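Side-chain contacts in catechol O-methyltransferase (Mycobacterium tuberculosis, PDB 6JCL), which transfers a methyl group from S-adenosyl-L-methionine to one hydroxyl of catechol-like compounds, with the help of a divalent metal cation: residues R63-G68 with D123-L128; I76-G81 with L135-A140. One frame throughout, in Å; residues are numbered along the deposited sequence.

Contact 1: residues R63-G68 with D123-L128; sequences RVLEIG and DTLPTL. With SAH (S-adenosyl-L-homocysteine), chain I.
Leu-65 and Ile-67 reach from strand 63-67, a central strand of the Rossmann-like class I methyltransferase fold, to Leu-125 in the 3-10 segment 125-127 and Leu-128 just after it. Across the contact the interaction is wholly apolar. Leu-65 uses both branches of its fork: CD1 lies 3.7 Å from CD1 of Leu-128, while CD2 meets CD2 of Leu-125 at 3.9 Å. With its CG anti to the backbone N (chi1 171°), the fork spreads between the two leucines, meeting each at a slant. Leu-125 is itself forked, and its CD1 approaches CD1 of Ile-67 more loosely, at 4.2 Å, the two side chains lying roughly perpendicular. Leucine suits positions 65 and 125 because its two methyls each meet a different side chain; Tyr-148 and Trp-151 of helix 145-155 also pack on Leu-125.

Polar bonds shape the turn. Thr-124 O accepts hydrogen bonds from both the backbone N and the hydroxyl of Thr-127, the latter in the carbonyl plane on a lone pair, so a threonine here ties its own side chain back to the turn.

On the strand's other face, Glu-66 bonds through OE2 to Ser-74 and through OE1 to Thr-75 and Thr-90. Glycine suits position 68, just past the strand: at phi 107° and psi 89° a CB would jam against the preceding carbonyl O and crowd the ligand's O4'. Gly-68 O accepts a hydrogen bond from the amino N of S-adenosyl-L-homocysteine at 2.8 Å.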
loop_
_atom_site.group_PDB
_atom_site.type_symbol
_atom_site.label_atom_id
_atom_site.label_comp_id
_atom_site.label_asym_id
_atom_site.label_seq_id
_atom_site.Cartn_x
_atom_site.Cartn_y
_atom_site.Cartn_z
ATOM N N ARG A 63 5.593 -17.110 5.346
ATOM C CA ARG A 63 4.769 -17.387 6.511
ATOM C C ARG A 63 3.951 -16.145 6.806
ATOM O O ARG A 63 4.518 -15.081 7.072
ATOM C CB ARG A 63 5.620 -17.757 7.721
ATOM C CG ARG A 63 6.294 -19.115 7.596
ATOM C CD ARG A 63 7.629 -19.128 8.320
ATOM N NE ARG A 63 8.507 -20.165 7.790
ATOM C CZ ARG A 63 8.565 -21.404 8.269
ATOM N NH1 ARG A 63 9.392 -22.292 7.727
ATOM N NH2 ARG A 63 7.793 -21.753 9.291
ATOM N N VAL A 64 2.635 -16.280 6.735
ATOM C CA VAL A 64 1.708 -15.168 6.900
ATOM C C VAL A 64 0.776 -15.484 8.058
ATOM O O VAL A 64 0.318 -16.622 8.199
ATOM C CB VAL A 64 0.901 -14.900 5.614
ATOM C CG1 VAL A 64 -0.028 -13.687 5.808
ATOM C CG2 VAL A 64 1.854 -14.701 4.434
ATOM N N LEU A 65 0.538 -14.493 8.911
ATOM C CA LEU A 65 -0.406 -14.605 10.016
ATOM C C LEU A 65 -1.567 -13.655 9.754
ATOM O O LEU A 65 -1.353 -12.477 9.461
ATOM C CB LEU A 65 0.260 -14.276 11.354
ATOM C CG LEU A 65 -0.672 -14.141 12.568
ATOM C CD1 LEU A 65 -1.373 -15.481 12.875
ATOM C CD2 LEU A 65 0.132 -13.679 13.777
ATOM N N GLU A 66 -2.784 -14.170 9.814
ATOM C CA GLU A 66 -3.980 -13.343 9.706
ATOM C C GLU A 66 -4.846 -13.537 10.945
ATOM O O GLU A 66 -5.028 -14.662 11.430
ATOM C CB GLU A 66 -4.776 -13.671 8.456
ATOM C CG GLU A 66 -6.150 -12.985 8.422
ATOM C CD GLU A 66 -6.887 -13.350 7.152
ATOM O OE1 GLU A 66 -7.311 -14.524 7.052
ATOM O OE2 GLU A 66 -7.001 -12.487 6.246
ATOM N N ILE A 67 -5.349 -12.432 11.480
ATOM C CA ILE A 67 -6.224 -12.474 12.644
ATOM C C ILE A 67 -7.581 -11.938 12.195
ATOM O O ILE A 67 -7.719 -10.744 11.898
ATOM C CB ILE A 67 -5.643 -11.673 13.818
ATOM C CG1 ILE A 67 -4.158 -12.043 14.001
ATOM C CG2 ILE A 67 -6.397 -11.986 15.100
ATOM C CD1 ILE A 67 -3.469 -11.334 15.176
ATOM N N GLY A 68 -8.576 -12.826 12.114
ATOM C CA GLY A 68 -9.915 -12.483 11.653
ATOM C C GLY A 68 -10.190 -13.022 10.258
ATOM O O GLY A 68 -9.947 -12.329 9.271
ATOM N N ASP A 123 -6.093 -16.530 22.945
ATOM C CA ASP A 123 -5.798 -17.856 23.470
ATOM C C ASP A 123 -4.993 -18.710 22.506
ATOM O O ASP A 123 -4.260 -19.597 22.958
ATOM C CB ASP A 123 -7.094 -18.587 23.824
ATOM C CG ASP A 123 -7.904 -17.852 24.873
ATOM O OD1 ASP A 123 -7.295 -17.136 25.704
ATOM O OD2 ASP A 123 -9.146 -17.982 24.861
ATOM N N THR A 124 -5.130 -18.494 21.195
ATOM C CA THR A 124 -4.417 -19.341 20.242
ATOM C C THR A 124 -3.063 -18.767 19.834
ATOM O O THR A 124 -2.139 -19.539 19.561
ATOM C CB THR A 124 -5.268 -19.595 18.987
ATOM O OG1 THR A 124 -5.624 -18.351 18.370
ATOM C CG2 THR A 124 -6.534 -20.378 19.346
ATOM N N LEU A 125 -2.917 -17.438 19.814
ATOM C CA LEU A 125 -1.625 -16.824 19.498
ATOM C C LEU A 125 -0.459 -17.389 20.303
ATOM O O LEU A 125 0.613 -17.589 19.705
ATOM C CB LEU A 125 -1.711 -15.297 19.685
ATOM C CG LEU A 125 -2.343 -14.550 18.503
ATOM C CD1 LEU A 125 -2.815 -13.134 18.871
ATOM C CD2 LEU A 125 -1.386 -14.487 17.304
ATOM N N PRO A 126 -0.571 -17.641 21.621
ATOM C CA PRO A 126 0.551 -18.253 22.364
ATOM C C PRO A 126 0.860 -19.698 21.978
ATOM O O PRO A 126 1.909 -20.211 22.385
ATOM C CB PRO A 126 0.093 -18.189 23.830
ATOM C CG PRO A 126 -1.007 -17.212 23.871
ATOM C CD PRO A 126 -1.646 -17.187 22.529
ATOM N N THR A 127 -0.022 -20.380 21.254
ATOM C CA THR A 127 0.201 -21.768 20.880
ATOM C C THR A 127 0.780 -21.917 19.484
ATOM O O THR A 127 1.128 -23.038 19.093
ATOM C CB THR A 127 -1.114 -22.558 20.953
ATOM O OG1 THR A 127 -1.970 -22.155 19.872
ATOM C CG2 THR A 127 -1.807 -22.309 22.281
ATOM N N LEU A 128 0.878 -20.821 18.735
ATOM C CA LEU A 128 1.343 -20.863 17.353
ATOM C C LEU A 128 2.836 -21.132 17.265
ATOM O O LEU A 128 3.634 -20.496 17.960
ATOM C CB LEU A 128 1.041 -19.542 16.650
ATOM C CG LEU A 128 -0.401 -19.138 16.383
ATOM C CD1 LEU A 128 -0.415 -17.916 15.461
ATOM C CD2 LEU A 128 -1.207 -20.297 15.793
HETATM N N SAH I . -10.454 -10.515 7.142
HETATM C CA SAH I . -11.784 -10.872 6.627
HETATM C CB SAH I . -12.861 -10.200 7.473
HETATM C CG SAH I . -12.732 -10.449 8.973
HETATM S SD SAH I . -14.242 -9.905 9.811
HETATM C C SAH I . -11.934 -10.474 5.164
HETATM O O SAH I . -12.367 -11.258 4.311
HETATM O OXT SAH I . -11.579 -9.353 4.825
HETATM C "C5'" SAH I . -13.650 -10.133 11.506
HETATM C "C4'" SAH I . -13.578 -11.599 11.942
HETATM O "O4'" SAH I . -12.916 -11.641 13.190
HETATM C "C3'" SAH I . -14.937 -12.272 12.175
HETATM O "O3'" SAH I . -14.978 -13.484 11.422
HETATM C "C2'" SAH I . -14.980 -12.569 13.665
HETATM O "O2'" SAH I . -15.733 -13.725 14.013
HETATM C "C1'" SAH I . -13.487 -12.649 13.996
HETATM N N9 SAH I . -13.146 -12.436 15.411
HETATM C C8 SAH I . -13.734 -11.540 16.281
HETATM N N7 SAH I . -13.113 -11.668 17.474
HETATM C C5 SAH I . -12.144 -12.612 17.363
HETATM C C6 SAH I . -11.240 -13.129 18.290
HETATM N N6 SAH I . -11.210 -12.699 19.556
HETATM N N1 SAH I . -10.359 -14.097 17.870
HETATM C C2 SAH I . -10.392 -14.574 16.567
HETATM N N3 SAH I . -11.296 -14.073 15.655
HETATM C C4 SAH I . -12.159 -13.101 16.069
#

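Contact 2: residues I76-G81 with L135-A140. With SR (strontium ion), chain J; SAH (S-adenosyl-L-homocysteine), chain I.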
loop_
_atom_site.group_PDB
_atom_site.type_symbol
_atom_site.label_atom_id
_atom_site.label_comp_id
_atom_site.label_asym_id
_atom_site.label_seq_id
_atom_site.Cartn_x
_atom_site.Cartn_y
_atom_site.Cartn_z
ATOM N N ILE A 76 -7.694 -15.891 1.101
ATOM C CA ILE A 76 -7.422 -16.391 -0.239
ATOM C C ILE A 76 -6.388 -15.511 -0.928
ATOM O O ILE A 76 -5.432 -16.007 -1.535
ATOM C CB ILE A 76 -8.729 -16.467 -1.058
ATOM C CG1 ILE A 76 -9.603 -17.640 -0.581
ATOM C CG2 ILE A 76 -8.414 -16.593 -2.547
ATOM C CD1 ILE A 76 -11.077 -17.584 -1.086
ATOM N N TRP A 77 -6.568 -14.188 -0.845
ATOM C CA TRP A 77 -5.630 -13.250 -1.457
ATOM C C TRP A 77 -4.238 -13.366 -0.841
ATOM O O TRP A 77 -3.225 -13.349 -1.556
ATOM C CB TRP A 77 -6.160 -11.831 -1.288
ATOM C CG TRP A 77 -7.283 -11.441 -2.224
ATOM C CD1 TRP A 77 -8.579 -11.152 -1.881
ATOM C CD2 TRP A 77 -7.191 -11.248 -3.647
ATOM N NE1 TRP A 77 -9.295 -10.780 -3.009
ATOM C CE2 TRP A 77 -8.462 -10.814 -4.096
ATOM C CE3 TRP A 77 -6.150 -11.372 -4.578
ATOM C CZ2 TRP A 77 -8.726 -10.526 -5.439
ATOM C CZ3 TRP A 77 -6.416 -11.093 -5.927
ATOM C CH2 TRP A 77 -7.702 -10.684 -6.339
ATOM N N LEU A 78 -4.163 -13.486 0.485
ATOM C CA LEU A 78 -2.857 -13.648 1.119
ATOM C C LEU A 78 -2.196 -14.939 0.665
ATOM O O LEU A 78 -0.997 -14.956 0.355
ATOM C CB LEU A 78 -3.008 -13.640 2.642
ATOM C CG LEU A 78 -3.319 -12.260 3.200
ATOM C CD1 LEU A 78 -3.771 -12.380 4.662
ATOM C CD2 LEU A 78 -2.089 -11.367 3.063
ATOM N N ALA A 79 -2.980 -16.019 0.561
ATOM C CA ALA A 79 -2.420 -17.310 0.160
ATOM C C ALA A 79 -1.957 -17.274 -1.287
ATOM O O ALA A 79 -0.936 -17.869 -1.635
ATOM C CB ALA A 79 -3.440 -18.425 0.369
ATOM N N ARG A 80 -2.688 -16.554 -2.135
ATOM C CA ARG A 80 -2.247 -16.363 -3.507
ATOM C C ARG A 80 -0.903 -15.656 -3.555
ATOM O O ARG A 80 -0.021 -16.031 -4.345
ATOM C CB ARG A 80 -3.302 -15.559 -4.266
ATOM C CG ARG A 80 -4.515 -16.379 -4.660
ATOM C CD ARG A 80 -5.615 -15.434 -5.150
ATOM N NE ARG A 80 -6.705 -16.187 -5.748
ATOM C CZ ARG A 80 -7.811 -15.646 -6.249
ATOM N NH1 ARG A 80 -8.736 -16.433 -6.782
ATOM N NH2 ARG A 80 -7.992 -14.324 -6.209
ATOM N N GLY A 81 -0.728 -14.630 -2.718
ATOM C CA GLY A 81 0.512 -13.876 -2.729
ATOM C C GLY A 81 1.680 -14.646 -2.146
ATOM O O GLY A 81 2.816 -14.476 -2.591
ATOM N N LEU A 135 4.556 -11.457 7.368
ATOM C CA LEU A 135 3.457 -10.539 7.122
ATOM C C LEU A 135 2.338 -10.880 8.087
ATOM O O LEU A 135 2.012 -12.060 8.252
ATOM C CB LEU A 135 2.994 -10.668 5.663
ATOM C CG LEU A 135 1.702 -9.970 5.248
ATOM C CD1 LEU A 135 1.824 -8.503 5.505
ATOM C CD2 LEU A 135 1.480 -10.238 3.757
ATOM N N VAL A 136 1.785 -9.867 8.757
ATOM C CA VAL A 136 0.678 -10.067 9.682
ATOM C C VAL A 136 -0.436 -9.127 9.269
ATOM O O VAL A 136 -0.206 -7.919 9.137
ATOM C CB VAL A 136 1.076 -9.801 11.145
ATOM C CG1 VAL A 136 -0.071 -10.211 12.114
ATOM C CG2 VAL A 136 2.365 -10.520 11.480
ATOM N N PHE A 137 -1.630 -9.676 9.050
ATOM C CA PHE A 137 -2.815 -8.877 8.722
ATOM C C PHE A 137 -3.767 -8.946 9.901
ATOM O O PHE A 137 -4.228 -10.033 10.259
ATOM C CB PHE A 137 -3.492 -9.399 7.454
ATOM C CG PHE A 137 -4.736 -8.639 7.064
ATOM C CD1 PHE A 137 -4.750 -7.248 7.038
ATOM C CD2 PHE A 137 -5.895 -9.323 6.727
ATOM C CE1 PHE A 137 -5.933 -6.538 6.671
ATOM C CE2 PHE A 137 -7.066 -8.637 6.363
ATOM C CZ PHE A 137 -7.084 -7.233 6.340
ATOM N N ILE A 138 -4.070 -7.794 10.507
ATOM C CA ILE A 138 -4.843 -7.755 11.745
ATOM C C ILE A 138 -6.223 -7.202 11.414
ATOM O O ILE A 138 -6.368 -6.023 11.054
ATOM C CB ILE A 138 -4.135 -6.925 12.826
ATOM C CG1 ILE A 138 -2.749 -7.533 13.116
ATOM C CG2 ILE A 138 -4.991 -6.863 14.108
ATOM C CD1 ILE A 138 -1.978 -6.851 14.249
ATOM N N ASP A 139 -7.246 -8.042 11.539
ATOM C CA ASP A 139 -8.584 -7.662 11.094
ATOM C C ASP A 139 -9.651 -8.427 11.883
ATOM O O ASP A 139 -10.574 -9.014 11.311
ATOM C CB ASP A 139 -8.741 -7.899 9.589
ATOM C CG ASP A 139 -10.006 -7.239 9.028
ATOM O OD1 ASP A 139 -10.462 -6.241 9.651
ATOM O OD2 ASP A 139 -10.546 -7.719 7.994
ATOM N N ALA A 140 -9.557 -8.404 13.214
ATOM C CA ALA A 140 -10.493 -9.171 14.039
ATOM C C ALA A 140 -11.304 -8.247 14.948
ATOM O O ALA A 140 -11.879 -7.268 14.452
ATOM C CB ALA A 140 -9.738 -10.256 14.821
HETATM SR SR SR J . -12.017 -5.548 7.852
HETATM N N SAH I . -10.454 -10.515 7.142
HETATM C CA SAH I . -11.784 -10.872 6.627
HETATM C CB SAH I . -12.861 -10.200 7.473
HETATM C CG SAH I . -12.732 -10.449 8.973
HETATM S SD SAH I . -14.242 -9.905 9.811
HETATM C C SAH I . -11.934 -10.474 5.164
HETATM O O SAH I . -12.367 -11.258 4.311
HETATM O OXT SAH I . -11.579 -9.353 4.825
HETATM C "C5'" SAH I . -13.650 -10.133 11.506
HETATM C "C4'" SAH I . -13.578 -11.599 11.942
HETATM O "O4'" SAH I . -12.916 -11.641 13.190
HETATM C "C3'" SAH I . -14.937 -12.272 12.175
HETATM O "O3'" SAH I . -14.978 -13.484 11.422
HETATM C "C2'" SAH I . -14.980 -12.569 13.665
HETATM O "O2'" SAH I . -15.733 -13.725 14.013
HETATM C "C1'" SAH I . -13.487 -12.649 13.996
HETATM N N9 SAH I . -13.146 -12.436 15.411
HETATM C C8 SAH I . -13.734 -11.540 16.281
HETATM N N7 SAH I . -13.113 -11.668 17.474
HETATM C C5 SAH I . -12.144 -12.612 17.363
HETATM C C6 SAH I . -11.240 -13.129 18.290
HETATM N N6 SAH I . -11.210 -12.699 19.556
HETATM N N1 SAH I . -10.359 -14.097 17.870
HETATM C C2 SAH I . -10.392 -14.574 16.567
HETATM N N3 SAH I . -11.296 -14.073 15.655
HETATM C C4 SAH I . -12.159 -13.101 16.069
HETATM O O HOH W 1 -12.625 -6.847 5.751
#
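With its CG anti to the carbonyl carbon (chi1 -73°), Leu-78 extends from its helix so that its two methyls go to different strand residues. CD2 packs on CD2 of Leu-135 at 3.8 Å, and CD1 comes to 4.1 Å from CB of Phe-137, lying oblique to that ring. Phe-137 has its CG anti to the backbone N (chi1 179°), and its ring runs on to the ligand, with CE2 4.0 Å from the amino N of S-adenosyl-L-homocysteine. Leucine fits because its two methyls serve two neighbours, one two residues farther along the strand than the other. Leu-52 of helix 46-58 and Glu-66 also touch Leu-78.

This is helix-on-sheet packing in a Rossmann-like methyltransferase: helix 73-82 covers one face of the central parallel strands, while Val-136 points away from the helix and touches Ala-152 of helix 145-155.

At the end of strand 133-138 apolar packing gives way to the catalytic pocket. Asp-139, just past the end of the strand, suits its place because a carboxylate can serve both the metal and the ligand's amino group, which is probably protonated: OD1 and OD2 both bind strontium, at 2.5 and 2.6 Å, and OD2 also accepts a hydrogen bond from the ligand's amino N at 2.9 Å. Asp-165 and Asn-166 add their oxygens to the metal. A water on the strontium donates a hydrogen bond to the ligand carboxylate oxygen OXT, 2.9 Å from the water oxygen.

Contacts 1 and 2 are built on neighbouring parallel strands, 63-67 and 133-138, with centres about 12 Å apart. Backbone bonds join them: Phe-137 N lies 2.8 Å from Leu-65 O, and Asp-139 N is equally far from Ile-67 O, both probable hydrogen bonds. They pack opposite faces of the sheet, contact 1 through Leu-65 and Ile-67, contact 2 through Leu-135 and Phe-137. Glu-66 points to the latter face, its OE2 3.4 Å from CD2 of Phe-137. Both strands end at the cofactor, where Gly-68 of contact 1 and Asp-139 of contact 2 share the amino group of S-adenosyl-L-homocysteine; Asp-139 also connects this site to the metal.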